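Local structure of proximal thread matrix protein 1 (4CN9) at residues A250-S262 / P292-D304. The protein probably binds collagen in the matrix of the mussel byssus, through von Willebrand factor type A domains, and carries bound zinc ions. Residues are numbered along the deposited sequence; the frame is centred on the assembly and turned at random.
Sequences AGHADIAFVFDAS and PDGTQFAVVTFAD
Phe302 lays its ring flat against the backbone of Phe259 and Asp260. Asp260 CA stands over the face of the Phe302 ring, 3.9 Å from its centroid, in a CH-pi contact. Phe302 CG sits between its backbone N and carbonyl carbon (chi1 56°), which turns the ring across to the neighbouring strand. Val258 CG1 meets Phe302 CE2 at 3.8 Å. An alanine in place of Phe302 would probably leave the Asp260 backbone and Val258 without their aromatic cover. Strands 253-260 and 295-302 run parallel, joined by a right-handed beta-alpha-beta crossover through helix 272-285, in the central sheet of the second von Willebrand factor type A domain. On the side facing that helix, Thr301 CG2 sits over one face of the Phe259 ring, 3.7 Å from its centroid. Val299 CG1 reaches Phe259 CE2 at 3.4 Å. The Phe257 and Phe297 rings are nearly parallel but slid apart, and Phe257 CE2 touches Phe297 CD1 at 3.6 Å. Phe297 CD1 also packs on Ile255 CB. On the Phe302 side, Gln296 NE2 donates to Asp254 OD1 at 3.0 Å, almost straight but 33° out of the carboxylate plane. Arg358 forms a salt bridge with Asp254 OD1, and Lys313 hydrogen-bonds to Gln296 OE1.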
ATOM      1  N   ALA A 250     -19.129   4.637   2.460  1.00 24.70           N
ATOM      2  CA  ALA A 250     -20.280   5.025   1.659  1.00 25.24           C
ATOM      3  C   ALA A 250     -19.886   5.244   0.202  1.00 31.10           C
ATOM      4  O   ALA A 250     -20.636   5.833  -0.569  1.00 32.38           O
ATOM      5  CB  ALA A 250     -20.920   6.278   2.222  1.00 25.08           C
ATOM      6  N   GLY A 251     -18.714   4.764  -0.183  1.00 31.83           N
ATOM      7  CA  GLY A 251     -18.239   5.004  -1.529  1.00 36.91           C
ATOM      8  C   GLY A 251     -18.761   3.956  -2.488  1.00 33.92           C
ATOM      9  O   GLY A 251     -19.543   3.082  -2.116  1.00 34.12           O
ATOM     10  N   HIS A 252     -18.335   4.044  -3.737  1.00 31.26           N
ATOM     11  CA  HIS A 252     -18.590   2.970  -4.675  1.00 32.21           C
ATOM     12  C   HIS A 252     -17.408   2.001  -4.592  1.00 28.45           C
ATOM     13  O   HIS A 252     -16.244   2.392  -4.766  1.00 28.10           O
ATOM     14  CB  HIS A 252     -18.768   3.515  -6.096  1.00 33.80           C
ATOM     15  CG  HIS A 252     -20.000   4.346  -6.273  1.00 38.62           C
ATOM     16  ND1 HIS A 252     -21.098   3.907  -6.981  1.00 44.83           N
ATOM     17  CD2 HIS A 252     -20.309   5.589  -5.832  1.00 42.73           C
ATOM     18  CE1 HIS A 252     -22.031   4.842  -6.970  1.00 43.95           C
ATOM     19  NE2 HIS A 252     -21.578   5.873  -6.278  1.00 48.35           N
ATOM     20  N   ALA A 253     -17.705   0.744  -4.284  1.00 25.53           N
ATOM     21  CA  ALA A 253     -16.677  -0.292  -4.238  1.00 23.39           C
ATOM     22  C   ALA A 253     -17.229  -1.657  -4.658  1.00 24.47           C
ATOM     23  O   ALA A 253     -18.427  -1.934  -4.508  1.00 19.37           O
ATOM     24  CB  ALA A 253     -16.069  -0.369  -2.859  1.00 20.36           C
ATOM     25  N   ASP A 254     -16.343  -2.489  -5.205  1.00 19.84           N
ATOM     26  CA  ASP A 254     -16.668  -3.880  -5.559  1.00 19.91           C
ATOM     27  C   ASP A 254     -15.795  -4.773  -4.685  1.00 17.88           C
ATOM     28  O   ASP A 254     -14.563  -4.744  -4.802  1.00 17.08           O
ATOM     29  CB  ASP A 254     -16.364  -4.179  -7.025  1.00 19.57           C
ATOM     30  CG  ASP A 254     -17.363  -3.544  -7.997  1.00 25.27           C
ATOM     31  OD1 ASP A 254     -18.545  -3.285  -7.638  1.00 23.24           O
ATOM     32  OD2 ASP A 254     -16.938  -3.326  -9.148  1.00 25.30           O
ATOM     33  N   ILE A 255     -16.428  -5.543  -3.806  1.00 15.90           N
ATOM     34  CA  ILE A 255     -15.721  -6.291  -2.774  1.00 17.63           C
ATOM     35  C   ILE A 255     -15.938  -7.785  -2.921  1.00 17.72           C
ATOM     36  O   ILE A 255     -17.073  -8.266  -2.834  1.00 15.98           O
ATOM     37  CB  ILE A 255     -16.229  -5.945  -1.356  1.00 18.34           C
ATOM     38  CG1 ILE A 255     -16.305  -4.433  -1.128  1.00 25.58           C
ATOM     39  CG2 ILE A 255     -15.345  -6.597  -0.294  1.00 19.85           C
ATOM     40  CD1 ILE A 255     -14.996  -3.787  -0.965  1.00 27.22           C
ATOM     41  N   ALA A 256     -14.854  -8.528  -3.086  1.00 13.25           N
ATOM     42  CA  ALA A 256     -14.956  -9.978  -3.164  1.00 13.83           C
ATOM     43  C   ALA A 256     -14.370 -10.678  -1.946  1.00 15.04           C
ATOM     44  O   ALA A 256     -13.188 -10.499  -1.617  1.00 16.63           O
ATOM     45  CB  ALA A 256     -14.301 -10.477  -4.447  1.00 16.39           C
ATOM     46  N   PHE A 257     -15.204 -11.473  -1.270  1.00 14.79           N
ATOM     47  CA  PHE A 257     -14.716 -12.391  -0.247  1.00 13.38           C
ATOM     48  C   PHE A 257     -14.229 -13.644  -0.945  1.00 15.37           C
ATOM     49  O   PHE A 257     -14.968 -14.268  -1.695  1.00 15.96           O
ATOM     50  CB  PHE A 257     -15.816 -12.792   0.728  1.00 15.79           C
ATOM     51  CG  PHE A 257     -16.309 -11.665   1.584  1.00 14.70           C
ATOM     52  CD1 PHE A 257     -15.520 -11.158   2.589  1.00 19.42           C
ATOM     53  CD2 PHE A 257     -17.573 -11.139   1.388  1.00 16.84           C
ATOM     54  CE1 PHE A 257     -15.981 -10.118   3.384  1.00 20.33           C
ATOM     55  CE2 PHE A 257     -18.049 -10.106   2.183  1.00 19.79           C
ATOM     56  CZ  PHE A 257     -17.249  -9.594   3.179  1.00 15.76           C
ATOM     57  N   VAL A 258     -12.982 -14.000  -0.700  1.00 15.54           N
ATOM     58  CA  VAL A 258     -12.411 -15.205  -1.267  1.00 14.28           C
ATOM     59  C   VAL A 258     -12.028 -16.057  -0.080  1.00 14.87           C
ATOM     60  O   VAL A 258     -11.021 -15.781   0.588  1.00 14.84           O
ATOM     61  CB  VAL A 258     -11.178 -14.889  -2.108  1.00 16.42           C
ATOM     62  CG1 VAL A 258     -10.567 -16.167  -2.665  1.00 17.10           C
ATOM     63  CG2 VAL A 258     -11.549 -13.914  -3.238  1.00 15.02           C
ATOM     64  N   PHE A 259     -12.848 -17.053   0.228  1.00 14.48           N
ATOM     65  CA  PHE A 259     -12.628 -17.794   1.460  1.00 16.32           C
ATOM     66  C   PHE A 259     -12.628 -19.321   1.401  1.00 17.54           C
ATOM     67  O   PHE A 259     -13.239 -19.953   0.542  1.00 14.91           O
ATOM     68  CB  PHE A 259     -13.555 -17.304   2.563  1.00 18.45           C
ATOM     69  CG  PHE A 259     -14.997 -17.622   2.374  1.00 19.90           C
ATOM     70  CD1 PHE A 259     -15.535 -18.809   2.871  1.00 26.08           C
ATOM     71  CD2 PHE A 259     -15.857 -16.696   1.792  1.00 25.54           C
ATOM     72  CE1 PHE A 259     -16.891 -19.092   2.730  1.00 26.91           C
ATOM     73  CE2 PHE A 259     -17.215 -16.968   1.652  1.00 24.98           C
ATOM     74  CZ  PHE A 259     -17.735 -18.166   2.122  1.00 26.53           C
ATOM     75  N   ASP A 260     -11.881 -19.852   2.364  1.00 17.01           N
ATOM     76  CA  ASP A 260     -11.617 -21.253   2.583  1.00 18.50           C
ATOM     77  C   ASP A 260     -12.916 -21.978   2.901  1.00 20.21           C
ATOM     78  O   ASP A 260     -13.660 -21.572   3.795  1.00 20.53           O
ATOM     79  CB  ASP A 260     -10.642 -21.320   3.762  1.00 18.14           C
ATOM     80  CG  ASP A 260     -10.171 -22.709   4.099  1.00 21.27           C
ATOM     81  OD1 ASP A 260     -10.684 -23.714   3.557  1.00 20.81           O
ATOM     82  OD2 ASP A 260      -9.248 -22.775   4.951  1.00 22.18           O
ATOM     83  N   ALA A 261     -13.195 -23.037   2.145  1.00 17.00           N
ATOM     84  CA  ALA A 261     -14.376 -23.870   2.388  1.00 19.43           C
ATOM     85  C   ALA A 261     -13.996 -25.339   2.551  1.00 22.63           C
ATOM     86  O   ALA A 261     -14.830 -26.227   2.374  1.00 26.76           O
ATOM     87  CB  ALA A 261     -15.397 -23.701   1.265  1.00 22.17           C
ATOM     88  N   SER A 262     -12.734 -25.567   2.898  1.00 20.56           N
ATOM     89  CA  SER A 262     -12.190 -26.888   3.202  1.00 21.93           C
ATOM     90  C   SER A 262     -12.851 -27.552   4.412  1.00 25.69           C
ATOM     91  O   SER A 262     -13.333 -26.884   5.326  1.00 21.67           O
ATOM     92  CB  SER A 262     -10.687 -26.757   3.491  1.00 25.08           C
ATOM     93  OG  SER A 262     -10.192 -27.912   4.150  1.00 37.35           O
ATOM     94  N   PRO A 292     -25.769  -1.486  -7.031  1.00 26.69           N
ATOM     95  CA  PRO A 292     -25.133  -0.738  -8.123  1.00 30.02           C
ATOM     96  C   PRO A 292     -24.888   0.722  -7.776  1.00 32.18           C
ATOM     97  O   PRO A 292     -24.040   1.347  -8.401  1.00 33.13           O
ATOM     98  CB  PRO A 292     -26.147  -0.856  -9.274  1.00 32.99           C
ATOM     99  CG  PRO A 292     -26.986  -2.044  -8.929  1.00 33.15           C
ATOM    100  CD  PRO A 292     -27.041  -2.098  -7.444  1.00 26.04           C
ATOM    101  N   ASP A 293     -25.600   1.248  -6.785  1.00 28.70           N
ATOM    102  CA  ASP A 293     -25.442   2.643  -6.387  1.00 37.41           C
ATOM    103  C   ASP A 293     -24.482   2.792  -5.223  1.00 35.01           C
ATOM    104  O   ASP A 293     -24.271   3.896  -4.729  1.00 32.87           O
ATOM    105  CB  ASP A 293     -26.787   3.242  -5.965  1.00 43.04           C
ATOM    106  CG  ASP A 293     -27.723   3.435  -7.121  1.00 47.18           C
ATOM    107  OD1 ASP A 293     -27.225   3.704  -8.238  1.00 50.51           O
ATOM    108  OD2 ASP A 293     -28.950   3.319  -6.909  1.00 55.51           O
ATOM    109  N   GLY A 294     -23.931   1.684  -4.750  1.00 28.89           N
ATOM    110  CA  GLY A 294     -22.984   1.749  -3.653  1.00 26.72           C
ATOM    111  C   GLY A 294     -21.997   0.608  -3.730  1.00 25.24           C
ATOM    112  O   GLY A 294     -21.219   0.507  -4.675  1.00 26.41           O
ATOM    113  N   THR A 295     -22.055  -0.264  -2.735  1.00 22.33           N
ATOM    114  CA  THR A 295     -21.093  -1.345  -2.608  1.00 20.69           C
ATOM    115  C   THR A 295     -21.688  -2.646  -3.109  1.00 18.25           C
ATOM    116  O   THR A 295     -22.794  -3.053  -2.721  1.00 20.19           O
ATOM    117  CB  THR A 295     -20.680  -1.507  -1.151  1.00 22.68           C
ATOM    118  OG1 THR A 295     -20.385  -0.216  -0.614  1.00 26.06           O
ATOM    119  CG2 THR A 295     -19.457  -2.437  -1.025  1.00 22.52           C
ATOM    120  N   GLN A 296     -20.952  -3.304  -3.988  1.00 21.95           N
ATOM    121  CA  GLN A 296     -21.359  -4.605  -4.489  1.00 15.94           C
ATOM    122  C   GLN A 296     -20.440  -5.642  -3.878  1.00 17.63           C
ATOM    123  O   GLN A 296     -19.266  -5.362  -3.632  1.00 14.89           O
ATOM    124  CB  GLN A 296     -21.277  -4.612  -6.003  1.00 17.82           C
ATOM    125  CG  GLN A 296     -22.352  -3.766  -6.642  1.00 19.13           C
ATOM    126  CD  GLN A 296     -22.433  -3.929  -8.140  1.00 26.60           C
ATOM    127  OE1 GLN A 296     -23.523  -4.094  -8.689  1.00 29.98           O
ATOM    128  NE2 GLN A 296     -21.291  -3.883  -8.813  1.00 23.38           N
ATOM    129  N   PHE A 297     -20.991  -6.819  -3.601  1.00 16.25           N
ATOM    130  CA  PHE A 297     -20.233  -7.905  -2.997  1.00 15.04           C
ATOM    131  C   PHE A 297     -20.271  -9.168  -3.859  1.00 17.11           C
ATOM    132  O   PHE A 297     -21.222  -9.398  -4.580  1.00 16.36           O
ATOM    133  CB  PHE A 297     -20.808  -8.231  -1.614  1.00 16.78           C
ATOM    134  CG  PHE A 297     -20.411  -7.253  -0.548  1.00 14.35           C
ATOM    135  CD1 PHE A 297     -19.212  -7.387   0.117  1.00 20.23           C
ATOM    136  CD2 PHE A 297     -21.237  -6.202  -0.215  1.00 14.94           C
ATOM    137  CE1 PHE A 297     -18.836  -6.488   1.109  1.00 20.34           C
ATOM    138  CE2 PHE A 297     -20.869  -5.305   0.776  1.00 17.51           C
ATOM    139  CZ  PHE A 297     -19.669  -5.438   1.423  1.00 18.40           C
ATOM    140  N   ALA A 298     -19.229  -9.985  -3.765  1.00 13.80           N
ATOM    141  CA  ALA A 298     -19.187 -11.284  -4.429  1.00 14.67           C
ATOM    142  C   ALA A 298     -18.515 -12.277  -3.476  1.00 14.89           C
ATOM    143  O   ALA A 298     -17.767 -11.872  -2.577  1.00 15.61           O
ATOM    144  CB  ALA A 298     -18.398 -11.179  -5.733  1.00 13.59           C
ATOM    145  N   VAL A 299     -18.792 -13.561  -3.665  1.00 14.68           N
ATOM    146  CA  VAL A 299     -18.124 -14.615  -2.905  1.00 16.59           C
ATOM    147  C   VAL A 299     -17.533 -15.687  -3.827  1.00 17.64           C
ATOM    148  O   VAL A 299     -18.212 -16.212  -4.732  1.00 17.20           O
ATOM    149  CB  VAL A 299     -19.086 -15.292  -1.904  1.00 14.63           C
ATOM    150  CG1 VAL A 299     -18.522 -16.635  -1.429  1.00 19.09           C
ATOM    151  CG2 VAL A 299     -19.361 -14.370  -0.729  1.00 19.42           C
ATOM    152  N   VAL A 300     -16.258 -15.994  -3.575  1.00 15.02           N
ATOM    153  CA  VAL A 300     -15.560 -17.132  -4.168  1.00 13.86           C
ATOM    154  C   VAL A 300     -15.086 -17.989  -3.008  1.00 16.43           C
ATOM    155  O   VAL A 300     -14.580 -17.468  -2.030  1.00 18.02           O
ATOM    156  CB  VAL A 300     -14.332 -16.677  -4.977  1.00 15.41           C
ATOM    157  CG1 VAL A 300     -13.517 -17.866  -5.486  1.00 16.12           C
ATOM    158  CG2 VAL A 300     -14.760 -15.810  -6.150  1.00 15.29           C
ATOM    159  N   THR A 301     -15.277 -19.295  -3.096  1.00 15.12           N
ATOM    160  CA  THR A 301     -14.723 -20.190  -2.103  1.00 16.27           C
ATOM    161  C   THR A 301     -13.694 -21.120  -2.736  1.00 18.07           C
ATOM    162  O   THR A 301     -13.708 -21.347  -3.961  1.00 16.71           O
ATOM    163  CB  THR A 301     -15.814 -21.022  -1.409  1.00 18.07           C
ATOM    164  OG1 THR A 301     -16.545 -21.762  -2.381  1.00 21.78           O
ATOM    165  CG2 THR A 301     -16.768 -20.126  -0.655  1.00 18.83           C
ATOM    166  N   PHE A 302     -12.803 -21.649  -1.901  1.00 15.78           N
ATOM    167  CA  PHE A 302     -11.788 -22.586  -2.369  1.00 14.42           C
ATOM    168  C   PHE A 302     -11.596 -23.758  -1.417  1.00 16.84           C
ATOM    169  O   PHE A 302     -11.712 -23.617  -0.208  1.00 14.40           O
ATOM    170  CB  PHE A 302     -10.459 -21.888  -2.670  1.00 16.37           C
ATOM    171  CG  PHE A 302      -9.896 -21.097  -1.522  1.00 17.32           C
ATOM    172  CD1 PHE A 302      -9.062 -21.702  -0.592  1.00 17.24           C
ATOM    173  CD2 PHE A 302     -10.175 -19.745  -1.388  1.00 14.79           C
ATOM    174  CE1 PHE A 302      -8.536 -20.982   0.464  1.00 17.59           C
ATOM    175  CE2 PHE A 302      -9.652 -19.009  -0.337  1.00 14.83           C
ATOM    176  CZ  PHE A 302      -8.840 -19.625   0.595  1.00 17.26           C
ATOM    177  N   ALA A 303     -11.379 -24.930  -2.003  1.00 16.37           N
ATOM    178  CA  ALA A 303     -10.997 -26.121  -1.260  1.00 17.65           C
ATOM    179  C   ALA A 303      -9.936 -26.768  -2.133  1.00 18.07           C
ATOM    180  O   ALA A 303      -8.866 -26.204  -2.282  1.00 17.88           O
ATOM    181  CB  ALA A 303     -12.183 -27.023  -1.017  1.00 19.13           C
ATOM    182  N   ASP A 304     -10.203 -27.910  -2.750  1.00 16.34           N
ATOM    183  CA  ASP A 304      -9.223 -28.415  -3.723  1.00 19.22           C
ATOM    184  C   ASP A 304      -9.160 -27.519  -4.957  1.00 19.03           C
ATOM    185  O   ASP A 304      -8.110 -27.384  -5.576  1.00 18.57           O
ATOM    186  CB  ASP A 304      -9.519 -29.854  -4.139  1.00 24.93           C
ATOM    187  CG  ASP A 304     -10.933 -30.048  -4.577  1.00 29.97           C
ATOM    188  OD1 ASP A 304     -11.849 -29.436  -3.963  1.00 36.89           O
ATOM    189  OD2 ASP A 304     -11.124 -30.796  -5.559  1.00 38.01           O
TER
HETATM  190  O   HOH W   1     -18.203   1.490  -0.594  1.00 32.13           O